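Local coordinates for CymD (Pseudomonas putida, PDB 6Z34), which forms a FadL-family outer-membrane channel for monoaromatic hydrocarbons, which it probably takes up by lateral diffusion through the barrel wall, at residues Q28-N33 and G99-D104; G49-T54 and Q425-I430; L134-I139 and D158-S163; G201-D206 and G251-T256; F242-G247 and F276-S281. All blocks are in the same frame, centred on the assembly; numbering follows the deposited sequence.

Contact 1: Q28-N33 and G99-D104; sequences QGMMLN and GAFASD
Met31 lays its CG over one face of the Phe101 ring, and this methylene makes the central contact between the 28-33 turn and strand 99-104. CG of Met31 sits 3.5 Å from the Phe101 centroid and 14° off the ring normal, a CH-pi contact over the middle of the face. Beyond it the chain turns at chi2 (-65°), which sets Met31 SD obliquely beside the ring at 4.6 Å from the Phe101 centroid, a Met-aromatic contact. Two other groups reach the rim. The methyl CE of Met30 lies in the ring plane, 3.8 Å from Phe101 CZ, its side chain crossing the ring at about a right angle. CG of Gln28 comes up at the edge, 4.0 Å from Phe101 CE2. Next to this, Met30 SD passes 4.0 Å from Gly99 N, and the lack of a CB on Gly99 lets Met30 CE and Phe101 CE1 come in this close.

The second shell sets these groups. A 3-10 turn, with Met31 N bonded to Gln28 O, presents all three side chains to the same ring, while Ser156 OG bonds Met30 O. Phe101 is fixed by backbone pairing to Arg138 on the adjoining strand, and Arg138 and Arg223 also pack against Met31. A folded N-terminal segment resting on inward-pointing side chains of the wall is characteristic of the FadL family, whose barrel is plugged by an N-terminal hatch.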
# COMPACT_ATOMS: atom_id res chain seq x y z
N GLN A 28 -1.50 4.94 13.91
CA GLN A 28 -1.00 4.65 12.57
C GLN A 28 0.49 4.93 12.42
O GLN A 28 1.08 4.48 11.44
CB GLN A 28 -1.80 5.45 11.55
CG GLN A 28 -3.24 4.97 11.45
CD GLN A 28 -4.14 5.62 12.47
OE1 GLN A 28 -3.67 6.21 13.46
NE2 GLN A 28 -5.45 5.53 12.25
N GLY A 29 1.12 5.62 13.39
CA GLY A 29 2.56 5.80 13.34
C GLY A 29 3.31 4.48 13.23
O GLY A 29 4.40 4.43 12.67
N MET A 30 2.74 3.41 13.78
CA MET A 30 3.20 2.04 13.56
C MET A 30 3.58 1.78 12.10
O MET A 30 4.52 1.02 11.81
CB MET A 30 2.09 1.05 13.97
CG MET A 30 2.23 0.51 15.35
SD MET A 30 0.98 -0.68 15.89
CE MET A 30 -0.54 0.13 15.46
N MET A 31 2.84 2.38 11.17
CA MET A 31 3.03 2.12 9.75
C MET A 31 3.66 3.28 9.03
O MET A 31 3.74 3.26 7.80
CB MET A 31 1.70 1.77 9.09
CG MET A 31 1.10 0.44 9.53
SD MET A 31 2.10 -1.00 9.07
CE MET A 31 2.47 -0.63 7.37
N LEU A 32 4.10 4.32 9.75
CA LEU A 32 4.79 5.43 9.09
C LEU A 32 6.11 5.64 9.80
O LEU A 32 7.12 4.99 9.46
CB LEU A 32 3.95 6.70 9.08
CG LEU A 32 4.31 7.60 7.89
CD1 LEU A 32 3.08 8.33 7.38
CD2 LEU A 32 5.44 8.59 8.20
N ASN A 33 6.12 6.51 10.80
CA ASN A 33 7.30 6.65 11.64
C ASN A 33 6.90 6.24 13.05
O ASN A 33 6.24 7.02 13.77
CB ASN A 33 7.88 8.07 11.61
CG ASN A 33 9.15 8.21 12.46
OD1 ASN A 33 9.70 7.22 12.99
ND2 ASN A 33 9.63 9.45 12.60
N GLY A 99 -0.93 -4.16 15.19
CA GLY A 99 -2.14 -3.86 14.45
C GLY A 99 -2.25 -4.69 13.18
O GLY A 99 -1.45 -5.59 12.92
N ALA A 100 -3.28 -4.37 12.41
CA ALA A 100 -3.51 -5.02 11.12
C ALA A 100 -3.98 -3.94 10.17
O ALA A 100 -5.04 -3.35 10.40
CB ALA A 100 -4.52 -6.15 11.22
N PHE A 101 -3.18 -3.69 9.14
CA PHE A 101 -3.40 -2.62 8.18
C PHE A 101 -3.52 -3.24 6.80
O PHE A 101 -2.58 -3.90 6.33
CB PHE A 101 -2.26 -1.61 8.23
CG PHE A 101 -2.16 -0.87 9.52
CD1 PHE A 101 -1.52 -1.43 10.61
CD2 PHE A 101 -2.71 0.40 9.65
CE1 PHE A 101 -1.44 -0.74 11.82
CE2 PHE A 101 -2.63 1.09 10.87
CZ PHE A 101 -2.00 0.51 11.94
N ALA A 102 -4.65 -3.04 6.15
CA ALA A 102 -4.97 -3.66 4.88
C ALA A 102 -4.99 -2.61 3.80
O ALA A 102 -5.34 -1.45 4.04
CB ALA A 102 -6.32 -4.38 4.95
N SER A 103 -4.58 -3.01 2.60
CA SER A 103 -4.74 -2.19 1.41
C SER A 103 -5.31 -3.05 0.30
O SER A 103 -4.98 -4.24 0.18
CB SER A 103 -3.41 -1.54 0.98
OG SER A 103 -2.54 -2.46 0.38
N ASP A 104 -6.17 -2.43 -0.51
CA ASP A 104 -6.94 -3.08 -1.56
C ASP A 104 -6.99 -2.13 -2.75
O ASP A 104 -7.14 -0.92 -2.58
CB ASP A 104 -8.37 -3.38 -1.08
CG ASP A 104 -9.00 -4.58 -1.76
OD1 ASP A 104 -8.43 -5.09 -2.76
OD2 ASP A 104 -10.08 -5.02 -1.30

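Contact 2: G49-T54 and Q425-I430; sequences GMDIIT and QIVTSI
Gln425 runs its extended side chain past Ile53, bringing CG to 4.0 Å from Ile53 CG2. Ile426 follows in a hydrogen-bonded pair with Thr54: its N gives a nearly straight bond (177°) to Thr54 O, and its O accepts from Thr54 N. Side by side with it on the outer face, Thr54 brings OG1 to 3.9 Å from Ile426 CB. Val427 faces Ile53 in a non-hydrogen-bonded pair. Their side chains lie side by side and point the same way, with Val427 CG2 3.8 Å from Ile53 CG1. Thr428 is bonded both ways to Ile52, Thr428 N to Ile52 O at 2.9 Å and Ile52 N to Thr428 O at 2.8 Å.

Ser429 brings the one side-chain hydrogen bond of the pairing. With OG anti to the backbone N (chi1 -162°), it donates to Asp51 OD1 at 2.6 Å, arriving on the syn side but 32° out of the carboxylate plane. The other oxygen, Asp51 OD2, accepts from Gln14 NE2 of helix 10-15. Ile430 ends the run with two backbone bonds to Met50, and its CG2 touches Met50 CG at 4.0 Å.

Here the first strand, 43-58, meets the last, 422-437, and shuts the barrel. The chemistry divides by face: the buried carboxylate of Asp51 is gripped at both oxygens toward the plug, whereas the outer face is mostly apolar (Met50, Ile52, Ile426, Ile430) with Thr54 and Thr428 between, consistent with facing lipid.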
# COMPACT_ATOMS: atom_id res chain seq x y z
N GLY A 49 -10.88 1.50 12.18
CA GLY A 49 -11.16 2.39 11.08
C GLY A 49 -11.08 1.64 9.77
O GLY A 49 -10.74 0.45 9.73
N MET A 50 -11.38 2.37 8.70
CA MET A 50 -11.28 1.80 7.37
C MET A 50 -11.09 2.92 6.35
O MET A 50 -11.45 4.08 6.59
CB MET A 50 -12.53 1.01 7.02
CG MET A 50 -13.77 1.86 7.00
SD MET A 50 -15.20 0.79 7.03
CE MET A 50 -14.79 -0.26 8.42
N ASP A 51 -10.52 2.53 5.21
CA ASP A 51 -10.45 3.35 4.02
C ASP A 51 -11.44 2.81 3.00
O ASP A 51 -11.57 1.59 2.83
CB ASP A 51 -9.04 3.35 3.42
CG ASP A 51 -8.05 4.19 4.22
OD1 ASP A 51 -8.42 4.72 5.29
OD2 ASP A 51 -6.89 4.31 3.77
N ILE A 52 -12.14 3.72 2.34
CA ILE A 52 -13.14 3.40 1.34
C ILE A 52 -12.69 4.09 0.06
O ILE A 52 -12.78 5.32 -0.06
CB ILE A 52 -14.54 3.87 1.75
CG1 ILE A 52 -14.80 3.49 3.22
CG2 ILE A 52 -15.57 3.27 0.84
CD1 ILE A 52 -16.23 3.56 3.61
N ILE A 53 -12.17 3.31 -0.88
CA ILE A 53 -11.56 3.83 -2.09
C ILE A 53 -12.50 3.53 -3.25
O ILE A 53 -12.77 2.36 -3.55
CB ILE A 53 -10.18 3.21 -2.34
CG1 ILE A 53 -9.26 3.54 -1.17
CG2 ILE A 53 -9.61 3.70 -3.69
CD1 ILE A 53 -8.63 2.33 -0.51
N THR A 54 -13.00 4.58 -3.89
CA THR A 54 -13.70 4.49 -5.16
C THR A 54 -12.87 5.18 -6.23
O THR A 54 -12.35 6.28 -6.02
CB THR A 54 -15.08 5.14 -5.07
OG1 THR A 54 -14.95 6.46 -4.53
CG2 THR A 54 -15.99 4.31 -4.18
N GLN A 425 -9.74 9.54 -8.27
CA GLN A 425 -9.83 8.61 -7.15
C GLN A 425 -10.16 9.36 -5.87
O GLN A 425 -9.54 10.38 -5.55
CB GLN A 425 -8.52 7.84 -7.00
CG GLN A 425 -8.50 6.89 -5.84
CD GLN A 425 -7.15 6.26 -5.64
OE1 GLN A 425 -6.35 6.71 -4.81
NE2 GLN A 425 -6.87 5.20 -6.40
N ILE A 426 -11.14 8.83 -5.13
CA ILE A 426 -11.61 9.42 -3.89
C ILE A 426 -11.42 8.40 -2.78
O ILE A 426 -11.94 7.28 -2.85
CB ILE A 426 -13.08 9.85 -3.98
CG1 ILE A 426 -13.24 10.99 -4.98
CG2 ILE A 426 -13.61 10.24 -2.61
CD1 ILE A 426 -14.63 11.57 -5.03
N VAL A 427 -10.67 8.78 -1.75
CA VAL A 427 -10.38 7.92 -0.61
C VAL A 427 -11.05 8.55 0.60
O VAL A 427 -10.66 9.65 1.04
CB VAL A 427 -8.87 7.77 -0.38
CG1 VAL A 427 -8.61 6.88 0.83
CG2 VAL A 427 -8.21 7.20 -1.62
N THR A 428 -12.06 7.88 1.13
CA THR A 428 -12.72 8.28 2.36
C THR A 428 -12.14 7.47 3.51
O THR A 428 -12.08 6.24 3.44
CB THR A 428 -14.23 8.05 2.27
OG1 THR A 428 -14.76 8.83 1.21
CG2 THR A 428 -14.89 8.47 3.57
N SER A 429 -11.72 8.16 4.57
CA SER A 429 -11.04 7.52 5.68
C SER A 429 -11.72 7.92 6.98
O SER A 429 -11.95 9.11 7.24
CB SER A 429 -9.56 7.91 5.71
OG SER A 429 -8.80 7.02 6.50
N ILE A 430 -12.02 6.93 7.80
CA ILE A 430 -12.78 7.15 9.02
C ILE A 430 -12.21 6.23 10.09
O ILE A 430 -11.87 5.08 9.81
CB ILE A 430 -14.28 6.93 8.76
CG1 ILE A 430 -15.11 7.14 10.04
CG2 ILE A 430 -14.51 5.57 8.15
CD1 ILE A 430 -15.39 8.60 10.35

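Contact 3: L134-I139 and D158-S163; sequences LIVLRI and DAVWTS
Trp161 and Ile135 lie side by side on one face of the sheet, pointing the same way, with Ile135 CG2 4.1 Å from Trp161 CZ3. Trp161 CG is anti to the backbone N (chi1 -179°); Ser163 CB covers one face of the indole toward the rim, and Leu137 CB comes up to the edge at 4.2 Å from CE3 of Trp161. The indole NE1 is bonded to Asp216 on the next strand. Ile135 N also donates to Ser163 O at 2.6 Å, and Ile135 CB rests 3.9 Å from Ser163 CB. Ile139 is held likewise, Ile139 N bonding Ala159 O at 2.7 Å and its CB facing the Ala159 methyl.

The buried face mixes a salt bridge with apolar packing, Val136 CG1 lying 3.9 Å from Val160 CG1. Arg138 grips Asp158 side-on, NE and NH2 both reaching Asp158 OD2 at 3.1 Å. That oxygen lies in the guanidinium plane and is met on its anti side, both nitrogens standing somewhat out of the carboxylate plane; the two planar groups are 79° apart, and Val160 CG2 packs over one guanidinium face. Arg223 is a second cationic partner of Asp158 OD2, while Arg138 NH2 also bonds the neutral Thr244 OG1. With its outer face largely apolar and aromatic, Ser163 among them, this antiparallel hairpin of strands 131-146 and 151-171 is typical of an outer-membrane beta barrel wall.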
# COMPACT_ATOMS: atom_id res chain seq x y z
N LEU A 134 -4.36 -6.28 -5.97
CA LEU A 134 -3.33 -6.54 -4.97
C LEU A 134 -3.93 -6.28 -3.60
O LEU A 134 -4.42 -5.18 -3.32
CB LEU A 134 -2.11 -5.65 -5.22
CG LEU A 134 -1.04 -5.53 -4.14
CD1 LEU A 134 -0.39 -6.89 -3.92
CD2 LEU A 134 -0.01 -4.48 -4.53
N ILE A 135 -3.90 -7.29 -2.75
CA ILE A 135 -4.28 -7.17 -1.36
C ILE A 135 -3.01 -7.32 -0.53
O ILE A 135 -2.31 -8.33 -0.68
CB ILE A 135 -5.32 -8.24 -0.97
CG1 ILE A 135 -6.59 -8.08 -1.80
CG2 ILE A 135 -5.62 -8.17 0.53
CD1 ILE A 135 -7.48 -9.29 -1.77
N VAL A 136 -2.73 -6.34 0.32
CA VAL A 136 -1.61 -6.43 1.26
C VAL A 136 -2.14 -6.17 2.67
O VAL A 136 -2.70 -5.10 2.95
CB VAL A 136 -0.48 -5.45 0.92
CG1 VAL A 136 0.67 -5.56 1.95
CG2 VAL A 136 0.03 -5.70 -0.52
N LEU A 137 -1.98 -7.15 3.54
CA LEU A 137 -2.30 -7.03 4.95
C LEU A 137 -0.98 -6.98 5.71
O LEU A 137 -0.21 -7.95 5.67
CB LEU A 137 -3.16 -8.20 5.43
CG LEU A 137 -3.46 -8.15 6.93
CD1 LEU A 137 -4.41 -7.00 7.25
CD2 LEU A 137 -4.01 -9.47 7.40
N ARG A 138 -0.72 -5.87 6.39
CA ARG A 138 0.51 -5.71 7.16
C ARG A 138 0.19 -5.75 8.65
O ARG A 138 -0.73 -5.07 9.13
CB ARG A 138 1.24 -4.41 6.75
CG ARG A 138 1.28 -4.25 5.23
CD ARG A 138 2.18 -3.09 4.74
NE ARG A 138 3.57 -3.34 5.09
CZ ARG A 138 4.58 -3.44 4.23
NH1 ARG A 138 4.38 -3.27 2.92
NH2 ARG A 138 5.80 -3.70 4.71
N ILE A 139 0.91 -6.60 9.36
CA ILE A 139 0.65 -6.81 10.78
C ILE A 139 1.90 -6.37 11.53
O ILE A 139 2.81 -7.19 11.71
CB ILE A 139 0.29 -8.27 11.09
CG1 ILE A 139 -0.91 -8.72 10.25
CG2 ILE A 139 0.03 -8.44 12.60
CD1 ILE A 139 -1.24 -10.21 10.41
N ASP A 158 7.01 -5.97 10.38
CA ASP A 158 5.74 -6.40 9.80
C ASP A 158 5.78 -7.88 9.42
O ASP A 158 6.71 -8.33 8.74
CB ASP A 158 5.38 -5.60 8.55
CG ASP A 158 5.36 -4.12 8.77
OD1 ASP A 158 5.45 -3.64 9.94
OD2 ASP A 158 5.22 -3.41 7.74
N ALA A 159 4.77 -8.63 9.87
CA ALA A 159 4.34 -9.81 9.13
C ALA A 159 3.39 -9.34 8.05
O ALA A 159 2.50 -8.52 8.31
CB ALA A 159 3.64 -10.82 10.04
N VAL A 160 3.59 -9.82 6.83
CA VAL A 160 2.96 -9.25 5.64
C VAL A 160 2.31 -10.40 4.87
O VAL A 160 2.99 -11.36 4.49
CB VAL A 160 3.97 -8.51 4.74
CG1 VAL A 160 3.31 -8.03 3.45
CG2 VAL A 160 4.71 -7.36 5.51
N TRP A 161 1.01 -10.29 4.64
CA TRP A 161 0.30 -11.23 3.79
C TRP A 161 -0.08 -10.51 2.50
O TRP A 161 -0.79 -9.50 2.53
CB TRP A 161 -0.94 -11.79 4.50
CG TRP A 161 -1.67 -12.78 3.64
CD1 TRP A 161 -1.22 -14.01 3.25
CD2 TRP A 161 -2.97 -12.63 3.05
NE1 TRP A 161 -2.15 -14.62 2.45
CE2 TRP A 161 -3.24 -13.80 2.32
CE3 TRP A 161 -3.93 -11.61 3.09
CZ2 TRP A 161 -4.43 -13.99 1.61
CZ3 TRP A 161 -5.11 -11.79 2.39
CH2 TRP A 161 -5.35 -12.98 1.67
N THR A 162 0.41 -11.03 1.38
CA THR A 162 0.17 -10.44 0.06
C THR A 162 -0.70 -11.39 -0.75
O THR A 162 -0.40 -12.59 -0.82
CB THR A 162 1.48 -10.22 -0.68
OG1 THR A 162 2.28 -9.30 0.05
CG2 THR A 162 1.22 -9.67 -2.08
N SER A 163 -1.75 -10.86 -1.37
CA SER A 163 -2.65 -11.65 -2.19
C SER A 163 -2.90 -10.91 -3.50
O SER A 163 -3.16 -9.70 -3.49
CB SER A 163 -3.97 -11.89 -1.45
OG SER A 163 -4.76 -12.89 -2.08

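Contact 4: G201-D206 and G251-T256; sequences GYLSAD and GNADLT
Leu255 brings the end of its side chain nearer the other strand, so that CD1 lies 3.3 Å from Tyr202 O, close against the opposing backbone. Chi1 (-176°) places its CG anti to the backbone N, and chi2 (57°) then brings CD1 to that carbonyl. The same CD1 reaches the flank of Leu203, whose CB is 4.2 Å away. Leu203 in turn sends its own CD1 toward Ala253, 4.1 Å from the Ala253 CB, and beyond this pair the methyls of Ala205 and Ala253 meet, CB to CB at 3.6 Å. The result is a small apolar strip of branched and short side chains.

The face opposite the leucines carries Tyr202, Ser204, Asp254 and Thr256. Tyr202 and Thr256 are a hydrogen-bonded pair whose side chains start alongside each other, but the phenol then leads away from strand 251-256 and its OH bonds Glu129 O. A water bridges the two strands on this face, donating to Tyr202 O at 2.8 Å and lying 2.5 Å from Thr256 OG1 in a hydrogen bond of undecided direction. The same carbonyl, Tyr202 O, also accepts from Thr256 N. Ser204 and Asp254 are likewise bonded both ways, with Ser204 N to Asp254 O at 2.7 Å.

These strands belong to the hairpin 198-229 and 234-259, at the end of the molecule that probably projects on the extracellular side. Strand 151-171 flanks segment 201-206 through backbone bonds from Gly201, Leu203 and Ala205, strand 265-273 touches Ala253, Asp254 and Thr256, and strand 313-318 packs on the leucines through Val314 and Phe316.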
# COMPACT_ATOMS: atom_id res chain seq x y z
N GLY A 201 -4.19 -16.52 -25.50
CA GLY A 201 -4.20 -17.24 -24.24
C GLY A 201 -4.62 -16.29 -23.13
O GLY A 201 -4.21 -15.14 -23.11
N TYR A 202 -5.45 -16.80 -22.23
CA TYR A 202 -5.94 -16.01 -21.10
C TYR A 202 -5.55 -16.70 -19.80
O TYR A 202 -6.04 -17.79 -19.50
CB TYR A 202 -7.45 -15.81 -21.17
CG TYR A 202 -7.91 -14.76 -20.20
CD1 TYR A 202 -7.50 -13.44 -20.33
CD2 TYR A 202 -8.73 -15.09 -19.13
CE1 TYR A 202 -7.91 -12.47 -19.44
CE2 TYR A 202 -9.15 -14.13 -18.22
CZ TYR A 202 -8.73 -12.82 -18.38
OH TYR A 202 -9.14 -11.85 -17.49
N LEU A 203 -4.67 -16.06 -19.03
CA LEU A 203 -4.34 -16.52 -17.68
C LEU A 203 -5.26 -15.83 -16.69
O LEU A 203 -5.25 -14.60 -16.57
CB LEU A 203 -2.89 -16.23 -17.34
CG LEU A 203 -2.44 -16.87 -16.03
CD1 LEU A 203 -2.34 -18.36 -16.22
CD2 LEU A 203 -1.10 -16.27 -15.57
N SER A 204 -6.06 -16.62 -15.98
CA SER A 204 -7.05 -16.14 -15.03
C SER A 204 -6.73 -16.72 -13.67
O SER A 204 -6.52 -17.93 -13.54
CB SER A 204 -8.47 -16.55 -15.47
OG SER A 204 -9.43 -16.15 -14.51
N ALA A 205 -6.67 -15.86 -12.64
CA ALA A 205 -6.28 -16.36 -11.32
C ALA A 205 -6.98 -15.47 -10.28
O ALA A 205 -6.40 -14.53 -9.73
CB ALA A 205 -4.76 -16.37 -11.14
N ASP A 206 -8.24 -15.80 -10.02
CA ASP A 206 -9.15 -14.91 -9.31
C ASP A 206 -10.02 -15.72 -8.36
O ASP A 206 -10.76 -16.62 -8.80
CB ASP A 206 -10.02 -14.16 -10.32
CG ASP A 206 -10.49 -12.82 -9.81
OD1 ASP A 206 -10.46 -12.60 -8.58
OD2 ASP A 206 -10.90 -11.98 -10.64
N GLY A 251 -0.72 -20.59 -5.74
CA GLY A 251 -2.17 -20.72 -5.80
C GLY A 251 -2.59 -21.39 -7.10
O GLY A 251 -1.83 -22.14 -7.70
N ASN A 252 -3.82 -21.08 -7.52
CA ASN A 252 -4.46 -21.73 -8.66
C ASN A 252 -4.81 -20.71 -9.72
O ASN A 252 -5.05 -19.53 -9.43
CB ASN A 252 -5.73 -22.47 -8.25
CG ASN A 252 -5.47 -23.53 -7.23
OD1 ASN A 252 -4.41 -24.16 -7.24
ND2 ASN A 252 -6.41 -23.73 -6.32
N ALA A 253 -4.85 -21.18 -10.96
CA ALA A 253 -5.12 -20.33 -12.12
C ALA A 253 -5.65 -21.20 -13.24
O ALA A 253 -5.42 -22.41 -13.28
CB ALA A 253 -3.86 -19.59 -12.58
N ASP A 254 -6.36 -20.55 -14.15
CA ASP A 254 -6.81 -21.17 -15.39
C ASP A 254 -6.12 -20.48 -16.56
O ASP A 254 -6.02 -19.25 -16.58
CB ASP A 254 -8.33 -21.08 -15.55
CG ASP A 254 -9.08 -21.90 -14.53
OD1 ASP A 254 -8.72 -23.08 -14.34
OD2 ASP A 254 -10.03 -21.36 -13.92
N LEU A 255 -5.65 -21.27 -17.51
CA LEU A 255 -5.16 -20.78 -18.79
C LEU A 255 -6.13 -21.24 -19.85
O LEU A 255 -6.21 -22.44 -20.13
CB LEU A 255 -3.76 -21.30 -19.07
CG LEU A 255 -3.15 -20.73 -20.35
CD1 LEU A 255 -3.12 -19.22 -20.25
CD2 LEU A 255 -1.77 -21.30 -20.58
N THR A 256 -6.87 -20.30 -20.44
CA THR A 256 -7.82 -20.62 -21.49
C THR A 256 -7.20 -20.29 -22.85
O THR A 256 -6.71 -19.17 -23.06
CB THR A 256 -9.13 -19.87 -21.30
OG1 THR A 256 -9.60 -20.08 -19.96
CG2 THR A 256 -10.19 -20.39 -22.28
O HOH W 1 -8.31 -18.84 -18.22

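Contact 5: F242-G247 and F276-S281; sequences FKTHVG and FEMPAS
His245 turns the edge of its imidazole to Phe276, with the Phe276 O lying in the ring plane 3.6 Å from ND1 of His245. Val246 CG2 lies obliquely to the Phe276 ring; the modelled spacing of Val246 CG2 to Phe276 CB is doubtful and carries no weight. The far end of the Phe276 side chain leads away toward Ile312. The touching parts of the two segments run in nearly opposite directions.

Thr244 and Met278 form the middle of the contact, side by side and pointing the same way, with Thr244 CB 3.6 Å from Met278 CG. Thr244 N donates to Met278 O at 3.1 Å, bent to 136° at the hydrogen and with the donor 37° above the carbonyl plane. The Thr244 hydroxyl is engaged elsewhere, by Arg138. Met278 CG also meets Val246 CG1 at 4.0 Å, the two side chains crossing at about a right angle. Further along, Lys243 packs its methylenes on Ala280 and Glu277: CG is 3.6 Å from Ala280 CB, and CB is 3.8 Å from Glu277 CG.

The charged ends of that last pair stay apart, Lys243 NZ being 4.8 Å from Glu277 OE1, while NZ makes a weak bond to Asp307 O. Opposite charges at this range probably still attract, but most of the side-chain meetings are between carbon atoms, so the contact probably rests largely on apolar packing, helped by the bent bond from Thr244 N to Met278 O.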
# COMPACT_ATOMS: atom_id res chain seq x y z
N PHE A 242 11.83 -0.63 5.22
CA PHE A 242 12.63 -1.69 4.61
C PHE A 242 11.94 -2.26 3.38
O PHE A 242 10.73 -2.11 3.21
CB PHE A 242 12.88 -2.82 5.60
CG PHE A 242 13.55 -2.40 6.86
CD1 PHE A 242 14.50 -1.41 6.85
CD2 PHE A 242 13.23 -3.01 8.06
CE1 PHE A 242 15.13 -1.02 8.02
CE2 PHE A 242 13.86 -2.62 9.24
CZ PHE A 242 14.80 -1.64 9.22
N LYS A 243 12.73 -2.91 2.52
CA LYS A 243 12.16 -3.65 1.41
C LYS A 243 11.40 -4.86 1.94
O LYS A 243 11.93 -5.65 2.73
CB LYS A 243 13.24 -4.10 0.43
CG LYS A 243 14.19 -3.00 0.01
CD LYS A 243 14.99 -3.40 -1.20
CE LYS A 243 16.37 -2.77 -1.17
NZ LYS A 243 17.14 -3.07 -2.41
N THR A 244 10.15 -5.02 1.51
CA THR A 244 9.33 -6.12 1.99
C THR A 244 9.63 -7.35 1.16
O THR A 244 9.41 -7.35 -0.05
CB THR A 244 7.84 -5.76 1.91
OG1 THR A 244 7.59 -4.50 2.57
CG2 THR A 244 7.00 -6.85 2.56
N HIS A 245 10.14 -8.41 1.79
CA HIS A 245 10.36 -9.65 1.05
C HIS A 245 9.11 -10.51 1.14
O HIS A 245 8.90 -11.21 2.13
CB HIS A 245 11.58 -10.41 1.55
CG HIS A 245 12.04 -11.43 0.57
ND1 HIS A 245 11.59 -11.46 -0.74
CD2 HIS A 245 12.91 -12.47 0.68
CE1 HIS A 245 12.16 -12.46 -1.38
NE2 HIS A 245 12.96 -13.09 -0.55
N VAL A 246 8.29 -10.49 0.08
CA VAL A 246 7.03 -11.23 0.15
C VAL A 246 7.21 -12.71 -0.15
O VAL A 246 6.42 -13.53 0.33
CB VAL A 246 5.94 -10.66 -0.78
CG1 VAL A 246 5.89 -9.13 -0.72
CG2 VAL A 246 6.11 -11.15 -2.15
N GLY A 247 8.22 -13.10 -0.91
CA GLY A 247 8.41 -14.51 -1.21
C GLY A 247 7.38 -15.06 -2.21
O GLY A 247 6.45 -14.39 -2.64
N PHE A 276 8.84 -10.96 -5.88
CA PHE A 276 8.36 -9.69 -5.39
C PHE A 276 9.27 -9.21 -4.28
O PHE A 276 9.86 -10.00 -3.53
CB PHE A 276 6.93 -9.79 -4.86
CG PHE A 276 5.90 -9.36 -5.84
CD1 PHE A 276 4.92 -8.47 -5.47
CD2 PHE A 276 5.91 -9.87 -7.12
CE1 PHE A 276 3.95 -8.07 -6.38
CE2 PHE A 276 4.95 -9.49 -8.04
CZ PHE A 276 3.96 -8.58 -7.67
N GLU A 277 9.39 -7.90 -4.19
CA GLU A 277 10.13 -7.26 -3.13
C GLU A 277 9.65 -5.82 -3.16
O GLU A 277 10.18 -5.02 -3.93
CB GLU A 277 11.65 -7.36 -3.34
CG GLU A 277 12.49 -6.68 -2.26
CD GLU A 277 13.97 -7.03 -2.36
OE1 GLU A 277 14.51 -6.98 -3.48
OE2 GLU A 277 14.59 -7.35 -1.32
N MET A 278 8.60 -5.52 -2.40
CA MET A 278 8.17 -4.14 -2.32
C MET A 278 9.37 -3.27 -1.97
O MET A 278 10.27 -3.72 -1.25
CB MET A 278 7.05 -3.98 -1.30
CG MET A 278 6.15 -5.18 -1.26
SD MET A 278 4.59 -4.74 -0.53
CE MET A 278 3.68 -4.07 -1.92
N PRO A 279 9.45 -2.07 -2.51
CA PRO A 279 10.67 -1.29 -2.36
C PRO A 279 10.74 -0.61 -1.00
O PRO A 279 9.72 -0.25 -0.41
CB PRO A 279 10.57 -0.26 -3.49
CG PRO A 279 9.10 -0.07 -3.67
CD PRO A 279 8.44 -1.37 -3.33
N ALA A 280 11.97 -0.47 -0.53
CA ALA A 280 12.35 0.44 0.54
C ALA A 280 11.83 1.84 0.28
O ALA A 280 11.54 2.18 -0.87
CB ALA A 280 13.87 0.47 0.69
N SER A 281 11.69 2.65 1.33
CA SER A 281 11.42 4.07 1.14
C SER A 281 12.00 4.85 2.31
O SER A 281 12.21 4.32 3.40
CB SER A 281 9.93 4.38 0.98
OG SER A 281 9.18 3.85 2.06

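In the fold
Contact 1 is the buried one, joining the N-terminal plug to the wall by CH-pi and sulfur packing; the others are only partly buried. Contacts 2, 3 and 4 pair wall strands, and contact 5 sets a connecting loop against one. Contact 2 closes the barrel, with contacts 3, 4 and 5 nested within the long loop it spans. Contacts 1 and 3 share a boundary, strands 94-107 and 131-146 being backbone-bonded neighbours, and contact 3 touches contact 5 through Arg138. Contacts 4 and 5 both use strand 234-259. Beyond the backbone, contact 2 adds the Asp51-Ser429 bond, contact 3 a salt bridge, the outlying contact 4 a bridging water, and contact 5 mainly carbon packing.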